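Side-chain contacts in alpha-fucosidase (PDB 2EAB), which probably releases alpha-1,2-linked L-fucose from glycans by hydrolysis, as the calcium-binding catalytic domain of a larger bifidobacterial protein: residues G450-G455 / Y532-E537; P443-V448 / P525-R530; A463-T468 / S539-N544. All coordinates share one frame; numbering follows the deposited sequence.

Contact 1. Residues G450-G455 / Y532-E537; sequences GLVKPG and YALLKE. With EDO (1,2-ethanediol), chain H.
The apolar part of this contact is a methyl pair: Val452 CG2 lies 3.7 Å from Leu534 CD2, and the two side chains cross obliquely. The CB of Val452, in helix 452-463, points toward helix 525-546. Its rotamer (chi1 177°) sets CG1 opposite the backbone N and CG2 opposite the carbonyl carbon, splitting the fork between two neighbours. CG2 takes Leu534, while CG1 faces the acid one turn further on. The CB of Leu534 points neither at nor away from 450-455, but its CD2 branch reaches the valine. Leu534 also packs on Leu512 and Val515 of helix 507-520. The backbones stay well apart, with 8.3 Å between Val452 CA and Leu534 CA, and just 97 Å² is buried in all.

The second meeting is van der Waals packing against a charged group. Glu537 reaches out with an extended chain, and its OE2 stops 4.2 Å from Val452 CG1. The carboxylate gets its polar partners elsewhere: OE1 forms a salt bridge with Arg456, one turn beyond Val452, and accepts a bond from Gly476 N. Weak bonds come from Gly478 N to OE1 and from Gly480 N to OE2. This buried acid is thus probably kept ionised between an arginine and a glycine-rich loop.

A third, polar feature lies on the far side of 450-455. Gly450 O accepts a 2.8 Å hydrogen bond from O1 of an ethanediol; the ethanediol, probably from the crystallisation liquor, is also hydrogen-bonded to Tyr288 N.

Such packing between neighbouring helices fits the all-helical (alpha/alpha)6 barrel of family 95 glycoside hydrolases.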
loop_
_atom_site.group_PDB
_atom_site.type_symbol
_atom_site.label_atom_id
_atom_site.label_comp_id
_atom_site.label_asym_id
_atom_site.label_seq_id
_atom_site.Cartn_x
_atom_site.Cartn_y
_atom_site.Cartn_z
ATOM N N GLY A 450 -5.337 -15.711 -0.149
ATOM C CA GLY A 450 -4.322 -16.553 0.476
ATOM C C GLY A 450 -4.408 -16.636 1.991
ATOM O O GLY A 450 -3.854 -17.554 2.595
ATOM N N LEU A 451 -5.098 -15.683 2.615
ATOM C CA LEU A 451 -5.304 -15.720 4.059
ATOM C C LEU A 451 -6.419 -16.669 4.476
ATOM O O LEU A 451 -6.534 -16.999 5.654
ATOM C CB LEU A 451 -5.594 -14.323 4.610
ATOM C CG LEU A 451 -4.493 -13.272 4.442
ATOM C CD1 LEU A 451 -4.978 -11.920 4.940
ATOM C CD2 LEU A 451 -3.208 -13.676 5.156
ATOM N N VAL A 452 -7.248 -17.122 3.536
ATOM C CA VAL A 452 -8.436 -17.882 3.911
ATOM C C VAL A 452 -8.095 -19.242 4.524
ATOM O O VAL A 452 -8.556 -19.548 5.620
ATOM C CB VAL A 452 -9.452 -17.989 2.753
ATOM C CG1 VAL A 452 -10.642 -18.856 3.153
ATOM C CG2 VAL A 452 -9.920 -16.594 2.332
ATOM N N LYS A 453 -7.303 -20.054 3.830
ATOM C CA LYS A 453 -6.949 -21.369 4.367
ATOM C C LYS A 453 -6.223 -21.313 5.722
ATOM O O LYS A 453 -6.695 -21.920 6.680
ATOM C CB LYS A 453 -6.188 -22.210 3.339
ATOM C CG LYS A 453 -7.060 -22.698 2.192
ATOM C CD LYS A 453 -6.268 -23.555 1.229
ATOM C CE LYS A 453 -7.152 -24.072 0.110
ATOM N NZ LYS A 453 -6.377 -24.920 -0.831
ATOM N N PRO A 454 -5.096 -20.580 5.821
ATOM C CA PRO A 454 -4.478 -20.489 7.152
ATOM C C PRO A 454 -5.381 -19.787 8.170
ATOM O O PRO A 454 -5.416 -20.174 9.341
ATOM C CB PRO A 454 -3.197 -19.691 6.889
ATOM C CG PRO A 454 -3.465 -18.932 5.624
ATOM C CD PRO A 454 -4.316 -19.847 4.806
ATOM N N GLY A 455 -6.140 -18.796 7.713
ATOM C CA GLY A 455 -7.016 -18.033 8.593
ATOM C C GLY A 455 -8.170 -18.833 9.162
ATOM O O GLY A 455 -8.691 -18.493 10.225
ATOM N N TYR A 532 -17.052 -10.876 -3.601
ATOM C CA TYR A 532 -18.241 -11.386 -2.935
ATOM C C TYR A 532 -17.926 -12.628 -2.103
ATOM O O TYR A 532 -18.362 -12.732 -0.960
ATOM C CB TYR A 532 -19.380 -11.681 -3.919
ATOM C CG TYR A 532 -20.552 -12.347 -3.235
ATOM C CD1 TYR A 532 -21.365 -11.632 -2.361
ATOM C CD2 TYR A 532 -20.826 -13.701 -3.432
ATOM C CE1 TYR A 532 -22.425 -12.237 -1.702
ATOM C CE2 TYR A 532 -21.900 -14.318 -2.780
ATOM C CZ TYR A 532 -22.691 -13.576 -1.921
ATOM O OH TYR A 532 -23.749 -14.155 -1.262
ATOM N N ALA A 533 -17.191 -13.573 -2.684
ATOM C CA ALA A 533 -16.830 -14.787 -1.957
ATOM C C ALA A 533 -16.092 -14.452 -0.654
ATOM O O ALA A 533 -16.427 -14.978 0.405
ATOM C CB ALA A 533 -16.009 -15.728 -2.838
ATOM N N LEU A 534 -15.113 -13.558 -0.731
ATOM C CA LEU A 534 -14.362 -13.146 0.459
ATOM C C LEU A 534 -15.244 -12.473 1.500
ATOM O O LEU A 534 -15.156 -12.776 2.694
ATOM C CB LEU A 534 -13.216 -12.213 0.077
ATOM C CG LEU A 534 -12.014 -12.866 -0.608
ATOM C CD1 LEU A 534 -11.155 -11.825 -1.307
ATOM C CD2 LEU A 534 -11.184 -13.668 0.388
ATOM N N LEU A 535 -16.090 -11.557 1.033
ATOM C CA LEU A 535 -16.961 -10.798 1.927
ATOM C C LEU A 535 -18.027 -11.668 2.565
ATOM O O LEU A 535 -18.371 -11.464 3.724
ATOM C CB LEU A 535 -17.607 -9.627 1.190
ATOM C CG LEU A 535 -16.680 -8.435 0.944
ATOM C CD1 LEU A 535 -17.243 -7.538 -0.134
ATOM C CD2 LEU A 535 -16.451 -7.651 2.232
ATOM N N LYS A 536 -18.544 -12.626 1.801
ATOM C CA LYS A 536 -19.573 -13.533 2.291
ATOM C C LYS A 536 -19.062 -14.301 3.510
ATOM O O LYS A 536 -19.729 -14.356 4.547
ATOM C CB LYS A 536 -19.973 -14.505 1.183
ATOM C CG LYS A 536 -20.997 -15.554 1.583
ATOM C CD LYS A 536 -21.256 -16.511 0.422
ATOM C CE LYS A 536 -22.185 -17.644 0.833
ATOM N NZ LYS A 536 -22.465 -18.583 -0.294
ATOM N N GLU A 537 -17.871 -14.884 3.396
ATOM C CA GLU A 537 -17.350 -15.702 4.480
ATOM C C GLU A 537 -16.898 -14.863 5.679
ATOM O O GLU A 537 -17.107 -15.277 6.813
ATOM C CB GLU A 537 -16.243 -16.643 3.997
ATOM C CG GLU A 537 -15.617 -17.468 5.107
ATOM C CD GLU A 537 -14.853 -18.691 4.626
ATOM O OE1 GLU A 537 -14.954 -19.082 3.437
ATOM O OE2 GLU A 537 -14.157 -19.286 5.466
HETATM C C1 EDO H . -2.447 -19.792 0.396
HETATM O O1 EDO H . -3.595 -19.971 1.247
HETATM C C2 EDO H . -2.653 -20.408 -1.039
HETATM O O2 EDO H . -3.113 -21.740 -0.862
#

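Contact 2. Residues P443-V448 / P525-R530; sequences PLIEYV and PALLDR
Leu527, just after the start of helix 525-546, is the first residue there to touch 443-448: its CD2 meets Ile445 CD1 at 3.6 Å. The CB of Leu527 does not point at the isoleucine; its CD2 branch makes the contact, and the two side chains cross at about a right angle. Ala518 of helix 507-520 also packs on Ile445.

One turn on, the CB of Arg530 points toward the other helix, and this residue takes the largest share of the contact on its side. Its chain bends at the third torsion (chi3 74°), which turns the guanidinium over Ile445. CG2 of the isoleucine sits over one face of that group, 3.4 Å from Arg530 NH2 and 3.7 Å from Arg530 CZ, displaced toward the rim. Ile445 thus serves both partners: CD1 at the end of its long branch for Leu527, and CG2, set opposite the backbone N, for the arginine. Glu446 is a near neighbour, but its OE1 remains 6.1 Å from Arg530 NH2, too far for a salt bridge. The charge is instead taken up by Glu449 and Glu442, whose carboxylates both form salt bridges to NH2 from positions flanking 443-448.

The axes of the helical segments 443-448 and 525-530 run at 26° to each other and come no closer than 12.3 Å, so side chains alone span the gap. The chemistry is therefore mixed: a methyl group supports the flat face of a cation while two acids of helix 442-450 grip NH2, which probably fixes the guanidinium's orientation and stabilises its positive charge in a partly buried contact.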
loop_
_atom_site.group_PDB
_atom_site.type_symbol
_atom_site.label_atom_id
_atom_site.label_comp_id
_atom_site.label_asym_id
_atom_site.label_seq_id
_atom_site.Cartn_x
_atom_site.Cartn_y
_atom_site.Cartn_z
ATOM N N PRO A 443 -2.142 -8.617 -6.913
ATOM C CA PRO A 443 -1.465 -9.394 -5.864
ATOM C C PRO A 443 -2.047 -9.202 -4.460
ATOM O O PRO A 443 -1.940 -10.111 -3.641
ATOM C CB PRO A 443 -0.008 -8.919 -5.937
ATOM C CG PRO A 443 -0.056 -7.627 -6.646
ATOM C CD PRO A 443 -1.205 -7.713 -7.606
ATOM N N LEU A 444 -2.639 -8.045 -4.164
ATOM C CA LEU A 444 -3.331 -7.894 -2.884
ATOM C C LEU A 444 -4.558 -8.798 -2.815
ATOM O O LEU A 444 -4.804 -9.438 -1.796
ATOM C CB LEU A 444 -3.731 -6.443 -2.597
ATOM C CG LEU A 444 -4.415 -6.258 -1.236
ATOM C CD1 LEU A 444 -3.432 -6.539 -0.092
ATOM C CD2 LEU A 444 -5.028 -4.877 -1.116
ATOM N N ILE A 445 -5.340 -8.848 -3.891
ATOM C CA ILE A 445 -6.525 -9.697 -3.899
ATOM C C ILE A 445 -6.123 -11.155 -3.682
ATOM O O ILE A 445 -6.709 -11.849 -2.848
ATOM C CB ILE A 445 -7.354 -9.549 -5.198
ATOM C CG1 ILE A 445 -7.692 -8.076 -5.457
ATOM C CG2 ILE A 445 -8.631 -10.389 -5.115
ATOM C CD1 ILE A 445 -8.389 -7.817 -6.776
ATOM N N GLU A 446 -5.114 -11.606 -4.421
ATOM C CA GLU A 446 -4.608 -12.962 -4.246
ATOM C C GLU A 446 -4.061 -13.208 -2.836
ATOM O O GLU A 446 -4.245 -14.285 -2.276
ATOM C CB GLU A 446 -3.554 -13.303 -5.298
ATOM C CG GLU A 446 -3.156 -14.778 -5.238
ATOM C CD GLU A 446 -2.066 -15.186 -6.207
ATOM O OE1 GLU A 446 -1.780 -14.445 -7.167
ATOM O OE2 GLU A 446 -1.485 -16.273 -5.998
ATOM N N TYR A 447 -3.418 -12.199 -2.257
ATOM C CA TYR A 447 -2.885 -12.310 -0.898
ATOM C C TYR A 447 -4.003 -12.512 0.125
ATOM O O TYR A 447 -3.886 -13.336 1.030
ATOM C CB TYR A 447 -2.069 -11.066 -0.548
ATOM C CG TYR A 447 -1.372 -11.171 0.787
ATOM C CD1 TYR A 447 -0.187 -11.894 0.915
ATOM C CD2 TYR A 447 -1.905 -10.563 1.923
ATOM C CE1 TYR A 447 0.458 -12.007 2.135
ATOM C CE2 TYR A 447 -1.271 -10.677 3.154
ATOM C CZ TYR A 447 -0.089 -11.394 3.250
ATOM O OH TYR A 447 0.525 -11.502 4.481
ATOM N N VAL A 448 -5.082 -11.751 -0.023
ATOM C CA VAL A 448 -6.193 -11.843 0.913
ATOM C C VAL A 448 -6.907 -13.187 0.724
ATOM O O VAL A 448 -7.245 -13.850 1.700
ATOM C CB VAL A 448 -7.131 -10.619 0.797
ATOM C CG1 VAL A 448 -8.346 -10.782 1.707
ATOM C CG2 VAL A 448 -6.367 -9.349 1.171
ATOM N N PRO A 525 -17.181 -7.979 -13.580
ATOM C CA PRO A 525 -17.937 -9.083 -12.980
ATOM C C PRO A 525 -17.073 -10.235 -12.448
ATOM O O PRO A 525 -17.492 -10.928 -11.516
ATOM C CB PRO A 525 -18.839 -9.556 -14.128
ATOM C CG PRO A 525 -18.127 -9.144 -15.359
ATOM C CD PRO A 525 -17.479 -7.834 -15.019
ATOM N N ALA A 526 -15.889 -10.436 -13.022
ATOM C CA ALA A 526 -14.973 -11.463 -12.523
ATOM C C ALA A 526 -14.441 -11.078 -11.138
ATOM O O ALA A 526 -14.306 -11.928 -10.252
ATOM C CB ALA A 526 -13.832 -11.691 -13.507
ATOM N N LEU A 527 -14.147 -9.792 -10.947
ATOM C CA LEU A 527 -13.728 -9.296 -9.641
ATOM C C LEU A 527 -14.881 -9.350 -8.650
ATOM O O LEU A 527 -14.684 -9.689 -7.484
ATOM C CB LEU A 527 -13.159 -7.880 -9.738
ATOM C CG LEU A 527 -11.759 -7.793 -10.348
ATOM C CD1 LEU A 527 -11.385 -6.342 -10.612
ATOM C CD2 LEU A 527 -10.727 -8.460 -9.446
ATOM N N LEU A 528 -16.089 -9.035 -9.115
ATOM C CA LEU A 528 -17.269 -9.124 -8.262
ATOM C C LEU A 528 -17.391 -10.496 -7.604
ATOM O O LEU A 528 -17.639 -10.590 -6.404
ATOM C CB LEU A 528 -18.538 -8.802 -9.052
ATOM C CG LEU A 528 -19.879 -8.947 -8.329
ATOM C CD1 LEU A 528 -19.937 -8.074 -7.080
ATOM C CD2 LEU A 528 -20.994 -8.580 -9.289
ATOM N N ASP A 529 -17.230 -11.560 -8.387
ATOM C CA ASP A 529 -17.356 -12.911 -7.836
ATOM C C ASP A 529 -16.331 -13.181 -6.734
ATOM O O ASP A 529 -16.659 -13.754 -5.693
ATOM C CB ASP A 529 -17.244 -13.967 -8.934
ATOM C CG ASP A 529 -18.501 -14.068 -9.788
ATOM O OD1 ASP A 529 -19.503 -13.376 -9.493
ATOM O OD2 ASP A 529 -18.484 -14.861 -10.755
ATOM N N ARG A 530 -15.097 -12.739 -6.961
ATOM C CA ARG A 530 -14.008 -12.952 -6.003
ATOM C C ARG A 530 -14.204 -12.152 -4.725
ATOM O O ARG A 530 -14.001 -12.674 -3.625
ATOM C CB ARG A 530 -12.661 -12.611 -6.634
ATOM C CG ARG A 530 -12.262 -13.572 -7.728
ATOM C CD ARG A 530 -11.081 -13.055 -8.494
ATOM N NE ARG A 530 -9.839 -13.167 -7.732
ATOM C CZ ARG A 530 -8.700 -12.573 -8.078
ATOM N NH1 ARG A 530 -8.649 -11.806 -9.160
ATOM N NH2 ARG A 530 -7.608 -12.737 -7.344
#

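Contact 3. Residues A463-T468 / S539-N544; sequences AGAETT and SHFYVN
His540 O is gripped twice from four residues further along helix 525-546: Asn544 N and Asn544 ND2 each donate to it at 2.9 Å. The side-chain bond is fairly straight (160° at the hydrogen) and lies close to the amide plane of Asn544, while the donor is tilted 20° from the carbonyl plane. The asparagine is thereby folded back onto its own helix, within the wider pi-type turn at 542-544.

Across the contact everything is apolar. Phe541 offers the edge of its ring, and Ala463 CB and Ala465 CB both approach near the ring plane, each 3.7 Å from Phe541 CE1. The ring reaches them because CG stands opposite the backbone N (chi1 180°). Ala463 CB also touches Phe541 CZ, and Ala465 CB lies by Phe541 CD1. Gly464 between the alanines has a positive phi as the chain leaves helix 452-463, and this turn probably helps bring both methyls to the same ring edge. Ala459 and Met546 also pack on Phe541.

Two small methyls against an aromatic rim make a contact held by dispersion and shape, without directional bonds between the segments.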
loop_
_atom_site.group_PDB
_atom_site.type_symbol
_atom_site.label_atom_id
_atom_site.label_comp_id
_atom_site.label_asym_id
_atom_site.label_seq_id
_atom_site.Cartn_x
_atom_site.Cartn_y
_atom_site.Cartn_z
ATOM N N ALA A 463 -11.714 -18.319 17.793
ATOM C CA ALA A 463 -13.131 -17.950 17.770
ATOM C C ALA A 463 -14.100 -19.131 17.701
ATOM O O ALA A 463 -15.314 -18.933 17.715
ATOM C CB ALA A 463 -13.409 -16.953 16.640
ATOM N N GLY A 464 -13.576 -20.349 17.625
ATOM C CA GLY A 464 -14.422 -21.538 17.596
ATOM C C GLY A 464 -15.163 -21.737 16.288
ATOM O O GLY A 464 -16.178 -22.439 16.249
ATOM N N ALA A 465 -14.654 -21.124 15.221
ATOM C CA ALA A 465 -15.267 -21.228 13.902
ATOM C C ALA A 465 -14.513 -22.273 13.090
ATOM O O ALA A 465 -13.473 -21.973 12.494
ATOM C CB ALA A 465 -15.256 -19.877 13.199
ATOM N N GLU A 466 -15.025 -23.504 13.095
ATOM C CA GLU A 466 -14.371 -24.602 12.391
ATOM C C GLU A 466 -15.029 -24.875 11.047
ATOM O O GLU A 466 -16.218 -25.185 10.982
ATOM C CB GLU A 466 -14.340 -25.895 13.224
ATOM C CG GLU A 466 -13.783 -27.083 12.414
ATOM C CD GLU A 466 -13.367 -28.281 13.244
ATOM O OE1 GLU A 466 -13.836 -28.424 14.391
ATOM O OE2 GLU A 466 -12.567 -29.094 12.729
ATOM N N THR A 467 -14.241 -24.753 9.986
ATOM C CA THR A 467 -14.667 -25.168 8.659
ATOM C C THR A 467 -14.360 -26.650 8.477
ATOM O O THR A 467 -13.214 -27.076 8.628
ATOM C CB THR A 467 -13.954 -24.353 7.563
ATOM O OG1 THR A 467 -14.282 -22.967 7.712
ATOM C CG2 THR A 467 -14.375 -24.815 6.165
ATOM N N THR A 468 -15.395 -27.433 8.178
ATOM C CA THR A 468 -15.226 -28.844 7.845
ATOM C C THR A 468 -14.740 -28.955 6.401
ATOM O O THR A 468 -15.103 -28.132 5.555
ATOM C CB THR A 468 -16.539 -29.625 8.027
ATOM O OG1 THR A 468 -17.554 -29.054 7.197
ATOM C CG2 THR A 468 -16.996 -29.561 9.471
ATOM N N SER A 539 -18.157 -11.924 6.533
ATOM C CA SER A 539 -19.397 -11.435 7.136
ATOM C C SER A 539 -20.075 -12.548 7.932
ATOM O O SER A 539 -20.544 -12.314 9.046
ATOM C CB SER A 539 -20.341 -10.848 6.084
ATOM O OG SER A 539 -19.752 -9.716 5.473
ATOM N N HIS A 540 -20.105 -13.755 7.368
ATOM C CA HIS A 540 -20.595 -14.920 8.095
ATOM C C HIS A 540 -19.860 -15.072 9.426
ATOM O O HIS A 540 -20.473 -15.291 10.475
ATOM C CB HIS A 540 -20.396 -16.185 7.267
ATOM C CG HIS A 540 -20.948 -17.410 7.916
ATOM N ND1 HIS A 540 -20.203 -18.244 8.722
ATOM C CD2 HIS A 540 -22.199 -17.923 7.895
ATOM C CE1 HIS A 540 -20.973 -19.228 9.155
ATOM N NE2 HIS A 540 -22.188 -19.053 8.671
ATOM N N PHE A 541 -18.538 -14.948 9.364
ATOM C CA PHE A 541 -17.673 -15.089 10.525
ATOM C C PHE A 541 -18.030 -14.067 11.594
ATOM O O PHE A 541 -18.250 -14.424 12.753
ATOM C CB PHE A 541 -16.210 -14.944 10.094
ATOM C CG PHE A 541 -15.219 -15.066 11.219
ATOM C CD1 PHE A 541 -15.221 -16.180 12.061
ATOM C CD2 PHE A 541 -14.272 -14.073 11.425
ATOM C CE1 PHE A 541 -14.302 -16.286 13.100
ATOM C CE2 PHE A 541 -13.341 -14.180 12.446
ATOM C CZ PHE A 541 -13.357 -15.283 13.296
ATOM N N TYR A 542 -18.117 -12.800 11.205
ATOM C CA TYR A 542 -18.421 -11.761 12.175
ATOM C C TYR A 542 -19.815 -11.894 12.756
ATOM O O TYR A 542 -19.988 -11.807 13.969
ATOM C CB TYR A 542 -18.140 -10.357 11.618
ATOM C CG TYR A 542 -16.789 -9.904 12.091
ATOM C CD1 TYR A 542 -15.627 -10.302 11.426
ATOM C CD2 TYR A 542 -16.661 -9.146 13.251
ATOM C CE1 TYR A 542 -14.372 -9.935 11.898
ATOM C CE2 TYR A 542 -15.415 -8.775 13.730
ATOM C CZ TYR A 542 -14.277 -9.169 13.046
ATOM O OH TYR A 542 -13.035 -8.813 13.513
ATOM N N VAL A 543 -20.802 -12.131 11.900
ATOM C CA VAL A 543 -22.184 -12.262 12.365
ATOM C C VAL A 543 -22.352 -13.435 13.335
ATOM O O VAL A 543 -22.996 -13.298 14.384
ATOM C CB VAL A 543 -23.176 -12.388 11.177
ATOM C CG1 VAL A 543 -24.551 -12.892 11.644
ATOM C CG2 VAL A 543 -23.303 -11.061 10.443
ATOM N N ASN A 544 -21.779 -14.581 12.983
ATOM C CA ASN A 544 -22.023 -15.814 13.729
ATOM C C ASN A 544 -21.107 -16.063 14.916
ATOM O O ASN A 544 -21.503 -16.753 15.861
ATOM C CB ASN A 544 -22.008 -17.012 12.784
ATOM C CG ASN A 544 -23.225 -17.049 11.900
ATOM O OD1 ASN A 544 -24.289 -17.512 12.314
ATOM N ND2 ASN A 544 -23.095 -16.537 10.687
#

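All three contacts hold helix 525-546 against successive parts of the chain between residues 443 and 468: contact 2 at its N-terminal end, contact 1 in the middle, contact 3 towards its C-terminal end. Contacts 1 and 2 adjoin, with Leu534 CD2 packed 4.2 Å from Val448 O, whereas contacts 2 and 3 lie about 21 Å apart between centres. Contacts 1 and 3 are buried; contact 2 is only partly so and lies nearest the calcium, about 10 Å from the Glu446 side chain. The chemistry follows: charge enters at 2, sits beside methyl packing at 1, and is absent across 3, where the partner is the end of helix 452-463 and the loop after it.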